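Local coordinates for protein actibind (Aspergillus niger, PDB 3D3Z) that probably cleaves RNA at any base with a preference for adenylic acid, as an endoribonuclease of the T2 family, at residues 65-68 with 69-72; 103-106 with 107-111. All coordinates share one frame; numbering follows the deposited sequence. Where two conformers were deposited one is given.

Interaction 1 (65-68 with 69-72); sequences YCDE and SREY. With NAG (2-acetamido-2-deoxy-beta-D-glucopyranose), chain B.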
loop_
_atom_site.group_PDB
_atom_site.type_symbol
_atom_site.label_atom_id
_atom_site.label_comp_id
_atom_site.label_asym_id
_atom_site.label_seq_id
_atom_site.Cartn_x
_atom_site.Cartn_y
_atom_site.Cartn_z
ATOM N N TYR A 65 6.610 -1.909 -14.203
ATOM C CA TYR A 65 7.533 -2.908 -14.745
ATOM C C TYR A 65 8.844 -2.249 -15.156
ATOM O O TYR A 65 9.270 -2.319 -16.311
ATOM C CB TYR A 65 6.878 -3.675 -15.886
ATOM C CG TYR A 65 5.637 -4.470 -15.445
ATOM C CD1 TYR A 65 5.764 -5.613 -14.686
ATOM C CD2 TYR A 65 4.352 -4.052 -15.785
ATOM C CE1 TYR A 65 4.662 -6.345 -14.298
ATOM C CE2 TYR A 65 3.210 -4.759 -15.348
ATOM C CZ TYR A 65 3.375 -5.907 -14.641
ATOM O OH TYR A 65 2.268 -6.632 -14.210
ATOM N N CYS A 66 9.458 -1.567 -14.198
ATOM C CA CYS A 66 10.578 -0.623 -14.513
ATOM C C CYS A 66 11.952 -1.307 -14.600
ATOM O O CYS A 66 12.922 -0.717 -15.081
ATOM C CB CYS A 66 10.656 0.502 -13.492
ATOM S SG CYS A 66 9.300 1.688 -13.411
ATOM N N ASP A 67 12.053 -2.561 -14.192
ATOM C CA ASP A 67 13.348 -3.258 -14.306
ATOM C C ASP A 67 13.212 -4.740 -14.411
ATOM O O ASP A 67 13.146 -5.449 -13.409
ATOM C CB ASP A 67 14.254 -2.909 -13.139
ATOM C CG ASP A 67 15.681 -3.444 -13.291
ATOM O OD1 ASP A 67 16.002 -4.192 -14.255
ATOM O OD2 ASP A 67 16.484 -3.096 -12.400
ATOM N N GLU A 68 13.268 -5.198 -15.651
ATOM C CA GLU A 68 13.103 -6.578 -15.977
ATOM C C GLU A 68 14.181 -7.453 -15.357
ATOM O O GLU A 68 13.937 -8.614 -15.063
ATOM C CB GLU A 68 13.112 -6.741 -17.492
ATOM C CG GLU A 68 12.779 -8.143 -17.923
ATOM C CD GLU A 68 12.717 -8.306 -19.427
ATOM O OE1 GLU A 68 12.943 -7.285 -20.168
ATOM O OE2 GLU A 68 12.452 -9.473 -19.851
ATOM N N SER A 69 15.344 -6.883 -15.119
ATOM C CA SER A 69 16.442 -7.614 -14.533
ATOM C C SER A 69 16.270 -7.905 -13.039
ATOM O O SER A 69 17.015 -8.642 -12.483
ATOM C CB SER A 69 17.747 -6.861 -14.760
ATOM O OG SER A 69 17.876 -5.816 -13.859
ATOM N N ARG A 70 15.293 -7.257 -12.430
ATOM C CA ARG A 70 14.963 -7.441 -11.051
ATOM C C ARG A 70 13.514 -7.888 -10.870
ATOM O O ARG A 70 12.946 -7.584 -9.888
ATOM C CB ARG A 70 15.238 -6.175 -10.207
ATOM C CG ARG A 70 16.748 -5.866 -9.999
ATOM C CD ARG A 70 16.965 -4.752 -9.028
ATOM N NE ARG A 70 16.287 -3.563 -9.456
ATOM C CZ ARG A 70 15.426 -2.859 -8.736
ATOM N NH1 ARG A 70 15.140 -3.162 -7.481
ATOM N NH2 ARG A 70 14.892 -1.802 -9.303
ATOM N N GLU A 71 12.973 -8.595 -11.838
ATOM C CA GLU A 71 11.663 -9.245 -11.722
ATOM C C GLU A 71 11.833 -10.701 -11.364
ATOM O O GLU A 71 12.734 -11.368 -11.845
ATOM C CB GLU A 71 10.872 -9.116 -13.016
ATOM C CG GLU A 71 10.365 -7.723 -13.294
ATOM C CD GLU A 71 9.600 -7.696 -14.615
ATOM O OE1 GLU A 71 9.118 -8.761 -15.028
ATOM O OE2 GLU A 71 9.536 -6.649 -15.265
ATOM N N TYR A 72 10.978 -11.184 -10.467
ATOM C CA TYR A 72 11.151 -12.466 -9.839
ATOM C C TYR A 72 9.871 -13.255 -9.871
ATOM O O TYR A 72 8.764 -12.691 -9.950
ATOM C CB TYR A 72 11.618 -12.274 -8.382
ATOM C CG TYR A 72 12.958 -11.559 -8.358
ATOM C CD1 TYR A 72 14.094 -12.189 -8.872
ATOM C CD2 TYR A 72 13.085 -10.270 -7.879
ATOM C CE1 TYR A 72 15.325 -11.561 -8.896
ATOM C CE2 TYR A 72 14.318 -9.618 -7.900
ATOM C CZ TYR A 72 15.433 -10.277 -8.417
ATOM O OH TYR A 72 16.658 -9.637 -8.449
HETATM C C1 NAG B . 14.990 -16.265 -6.837
HETATM C C2 NAG B . 16.249 -16.890 -6.187
HETATM C C3 NAG B . 17.483 -16.117 -6.637
HETATM C C4 NAG B . 17.513 -15.964 -8.132
HETATM C C5 NAG B . 16.201 -15.328 -8.621
HETATM C C6 NAG B . 16.159 -15.076 -10.127
HETATM C C7 NAG B . 15.883 -17.878 -3.974
HETATM C C8 NAG B . 15.952 -17.775 -2.475
HETATM N N2 NAG B . 16.201 -16.828 -4.739
HETATM O O3 NAG B . 18.657 -16.738 -6.138
HETATM O O4 NAG B . 18.634 -15.146 -8.380
HETATM O O5 NAG B . 15.126 -16.171 -8.231
HETATM O O6 NAG B . 16.428 -16.273 -10.818
HETATM O O7 NAG B . 15.504 -18.940 -4.460
HETATM O O HOH W 1 15.900 -0.345 -11.403
#
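The ring of Tyr65 turns an edge to Glu71, whose OE2 stays 4.0 Å from CD1 in loose contact. Cys66 ties the loop by a disulfide to Cys118. Asp67 does most of the work, its two carboxylate oxygens serving different partners. A chi1 of -172° turns the carboxylate away from the Asp67 amide and toward Ser69 and Arg70. OD1 is gripped twice from the same face of its plane, by Ser69 N at 2.9 Å and more tightly by Ser69 OG at 2.5 Å, the hydroxyl coming on the syn side. OD2 takes Arg70 NE at 3.0 Å in a salt bridge; OD2 lies near the guanidinium plane at its edge, whereas NE comes to it from above the carboxylate plane, the two flat groups being strongly turned against each other (62°). A water donates to OD2 and accepts from Arg70 NH2 (2.7 Å), bridging acid and guanidinium a second time, and Arg70 NH1 has a second acid in Glu135. Asp67 O accepts Arg70 N at 3.0 Å. Glu68 O follows with a weak bond to Glu71 N. A carboxylate bonded to the amide two residues on makes an Asx turn, here leading into a short 3-10 turn at Glu68 and Ser69.

Interaction 2 (103-106 with 107-111); sequences EDES and FWEHE. With D3Z (1-(5-deoxy-beta-L-xylofuranosyl)pyrimidine-2,4(1H,3H)-dione), chain E; PO4 (phosphate ion), chain D.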
loop_
_atom_site.group_PDB
_atom_site.type_symbol
_atom_site.label_atom_id
_atom_site.label_comp_id
_atom_site.label_asym_id
_atom_site.label_seq_id
_atom_site.Cartn_x
_atom_site.Cartn_y
_atom_site.Cartn_z
ATOM N N GLU A 103 -2.467 -18.739 -4.600
ATOM C CA GLU A 103 -2.278 -17.633 -5.529
ATOM C C GLU A 103 -1.514 -16.453 -4.882
ATOM O O GLU A 103 -1.167 -15.517 -5.576
ATOM C CB GLU A 103 -3.656 -17.174 -6.053
ATOM C CG GLU A 103 -4.365 -18.136 -7.005
ATOM C CD GLU A 103 -4.858 -19.421 -6.329
ATOM O OE1 GLU A 103 -5.671 -19.385 -5.366
ATOM O OE2 GLU A 103 -4.397 -20.505 -6.747
ATOM N N ASP A 104 -1.261 -16.508 -3.576
ATOM C CA ASP A 104 -0.452 -15.453 -2.916
ATOM C C ASP A 104 0.848 -15.144 -3.686
ATOM O O ASP A 104 1.140 -13.983 -3.957
ATOM C CB ASP A 104 -0.070 -15.782 -1.479
ATOM C CG ASP A 104 -1.238 -15.808 -0.552
ATOM O OD1 ASP A 104 -2.360 -15.397 -0.995
ATOM O OD2 ASP A 104 -1.058 -16.258 0.623
ATOM N N GLU A 105 1.602 -16.182 -4.056
ATOM C CA GLU A 105 2.893 -16.043 -4.695
ATOM C C GLU A 105 2.809 -15.200 -5.949
ATOM O O GLU A 105 3.585 -14.225 -6.108
ATOM C CB GLU A 105 3.470 -17.423 -5.026
ATOM C CG GLU A 105 4.777 -17.424 -5.840
ATOM C CD GLU A 105 5.929 -16.579 -5.254
ATOM O OE1 GLU A 105 6.094 -16.505 -4.025
ATOM O OE2 GLU A 105 6.699 -15.965 -6.048
ATOM N N SER A 106 1.828 -15.520 -6.811
ATOM C CA SER A 106 1.633 -14.786 -8.077
ATOM C C SER A 106 1.303 -13.328 -7.804
ATOM O O SER A 106 1.796 -12.452 -8.490
ATOM C CB SER A 106 0.560 -15.402 -9.019
ATOM O OG SER A 106 -0.568 -15.914 -8.307
ATOM N N PHE A 107 0.498 -13.081 -6.784
ATOM C CA PHE A 107 0.061 -11.719 -6.414
ATOM C C PHE A 107 1.260 -10.904 -5.923
ATOM O O PHE A 107 1.456 -9.735 -6.325
ATOM C CB PHE A 107 -1.016 -11.819 -5.306
ATOM C CG PHE A 107 -1.644 -10.500 -4.881
ATOM C CD1 PHE A 107 -1.714 -9.419 -5.687
ATOM C CD2 PHE A 107 -2.206 -10.397 -3.639
ATOM C CE1 PHE A 107 -2.305 -8.219 -5.255
ATOM C CE2 PHE A 107 -2.824 -9.225 -3.196
ATOM C CZ PHE A 107 -2.841 -8.144 -3.978
ATOM N N TRP A 108 2.047 -11.495 -5.025
ATOM C CA TRP A 108 3.263 -10.823 -4.505
ATOM C C TRP A 108 4.309 -10.557 -5.598
ATOM O O TRP A 108 4.902 -9.468 -5.698
ATOM C CB TRP A 108 3.834 -11.613 -3.331
ATOM C CG TRP A 108 2.892 -11.856 -2.238
ATOM C CD1 TRP A 108 1.835 -11.043 -1.847
ATOM C CD2 TRP A 108 2.936 -12.929 -1.284
ATOM N NE1 TRP A 108 1.204 -11.590 -0.745
ATOM C CE2 TRP A 108 1.872 -12.725 -0.370
ATOM C CE3 TRP A 108 3.784 -14.039 -1.107
ATOM C CZ2 TRP A 108 1.609 -13.589 0.644
ATOM C CZ3 TRP A 108 3.512 -14.921 -0.071
ATOM C CH2 TRP A 108 2.447 -14.678 0.803
ATOM N N GLU A 109 4.501 -11.560 -6.467
ATOM C CA GLU A 109 5.294 -11.341 -7.699
ATOM C C GLU A 109 4.791 -10.136 -8.440
ATOM O O GLU A 109 5.556 -9.240 -8.840
ATOM C CB GLU A 109 5.233 -12.552 -8.620
ATOM C CG GLU A 109 6.024 -13.762 -8.128
ATOM C CD GLU A 109 5.708 -15.019 -8.928
ATOM O OE1 GLU A 109 5.162 -14.840 -10.020
ATOM O OE2 GLU A 109 5.984 -16.152 -8.449
ATOM N N HIS A 110 3.492 -10.109 -8.696
ATOM C CA HIS A 110 2.883 -8.980 -9.440
ATOM C C HIS A 110 3.185 -7.625 -8.823
ATOM O O HIS A 110 3.626 -6.679 -9.493
ATOM C CB HIS A 110 1.364 -9.192 -9.598
ATOM C CG HIS A 110 0.661 -8.032 -10.233
ATOM N ND1 HIS A 110 0.763 -7.751 -11.574
ATOM C CD2 HIS A 110 -0.127 -7.065 -9.702
ATOM C CE1 HIS A 110 0.093 -6.647 -11.846
ATOM N NE2 HIS A 110 -0.487 -6.227 -10.734
ATOM N N GLU A 111 2.949 -7.505 -7.520
ATOM C CA GLU A 111 3.199 -6.245 -6.873
ATOM C C GLU A 111 4.671 -5.785 -6.913
ATOM O O GLU A 111 4.944 -4.626 -7.238
ATOM C CB GLU A 111 2.672 -6.257 -5.458
ATOM C CG GLU A 111 1.086 -6.281 -5.443
ATOM C CD GLU A 111 0.428 -5.115 -6.172
ATOM O OE1 GLU A 111 0.912 -3.990 -5.959
ATOM O OE2 GLU A 111 -0.564 -5.318 -6.931
HETATM N N1 D3Z E . -6.257 -9.312 -6.926
HETATM C C2 D3Z E . -5.548 -10.420 -6.423
HETATM N N3 D3Z E . -5.638 -10.724 -5.132
HETATM C C4 D3Z E . -6.374 -10.001 -4.286
HETATM C C5 D3Z E . -7.064 -8.921 -4.770
HETATM C C6 D3Z E . -7.000 -8.578 -6.113
HETATM O O2 D3Z E . -4.837 -11.131 -7.164
HETATM O O4 D3Z E . -6.475 -10.279 -3.073
HETATM C "C1'" D3Z E . -6.169 -8.950 -8.318
HETATM C "C2'" D3Z E . -4.844 -9.503 -8.802
HETATM O "O2'" D3Z E . -5.073 -10.580 -9.728
HETATM C "C3'" D3Z E . -4.079 -8.318 -9.365
HETATM C "C4'" D3Z E . -4.983 -7.105 -9.231
HETATM O "O3'" D3Z E . -2.890 -8.093 -8.626
HETATM O "O4'" D3Z E . -6.128 -7.519 -8.461
HETATM C "C5'" D3Z E . -4.213 -5.965 -8.574
HETATM P P PO4 D . -2.096 -3.139 -9.367
HETATM O O1 PO4 D . -1.477 -2.022 -10.223
HETATM O O2 PO4 D . -3.464 -2.650 -8.983
HETATM O O3 PO4 D . -1.190 -3.434 -8.192
HETATM O O4 PO4 D . -2.070 -4.318 -10.304
#
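Asp104 and Trp108 lie side by side and point the same way, so that Asp104 CB sits over the six-membered ring of the indole, 3.6 Å from its centroid and 17° off the normal: a CH-pi contact. Asp104 O lies over a face of the indole, offset toward the rim, and also accepts Trp108 N at 2.9 Å. The polar ends look elsewhere, Asp104 OD1 to Asp97 N and Trp108 NE1 to Trp95 O. Glu105, bent at chi2, brings its carboxylate across that of Glu109, the two planes 59° apart. The oxygens OE2 of Glu105 and OE2 of Glu109 come within 2.5 Å, close enough that one acid probably holds a proton; Glu105 OE2 is also bonded to Ile75 N, and its OE1 to Thr76 OG1. These turns belong to helix 104-116, which carries most of the FWxHEWxKHGT motif, the second conserved active-site segment of T2 ribonucleases. On the side facing the bound ligand Phe107, CG anti to the backbone N (chi1 -176°), lays one ring face beneath the uracil of the nucleoside analogue, with N3 of D3Z 3.7 Å above its centre. His110 presents its ring edge to a phosphate ion, probably from the crystallisation liquor, NE2 donating to O4 at 2.5 Å in a nearly straight bond. His115 and Lys114 also bind this phosphate. Glu111, a predicted active-site residue, is held through OE1 by Trp54 NE1.

How the interactions relate
Interaction 1 comes first along the chain, in the loop between strand 49-56 and helix 75-81; interaction 2 follows on the opening turns of helix 104-116. Their centres lie 14 Å apart, on the same side of the chain's centre, and the two touch: Tyr65 OH is 3.2 Å from His110 CE1, and Tyr72 O is 3.5 Å from Glu109 CG. Farther along the same helix, Trp112 and Asn113 bond to Arg70 O and Tyr72 N, while Lys114 pairs with the backbone of Tyr65. The loop thus lines the helix carrying the predicted active-site residues Glu111 and His115, with Tyr65 beside the phosphate-binding His110 and Tyr72 beside the glycan at the surface.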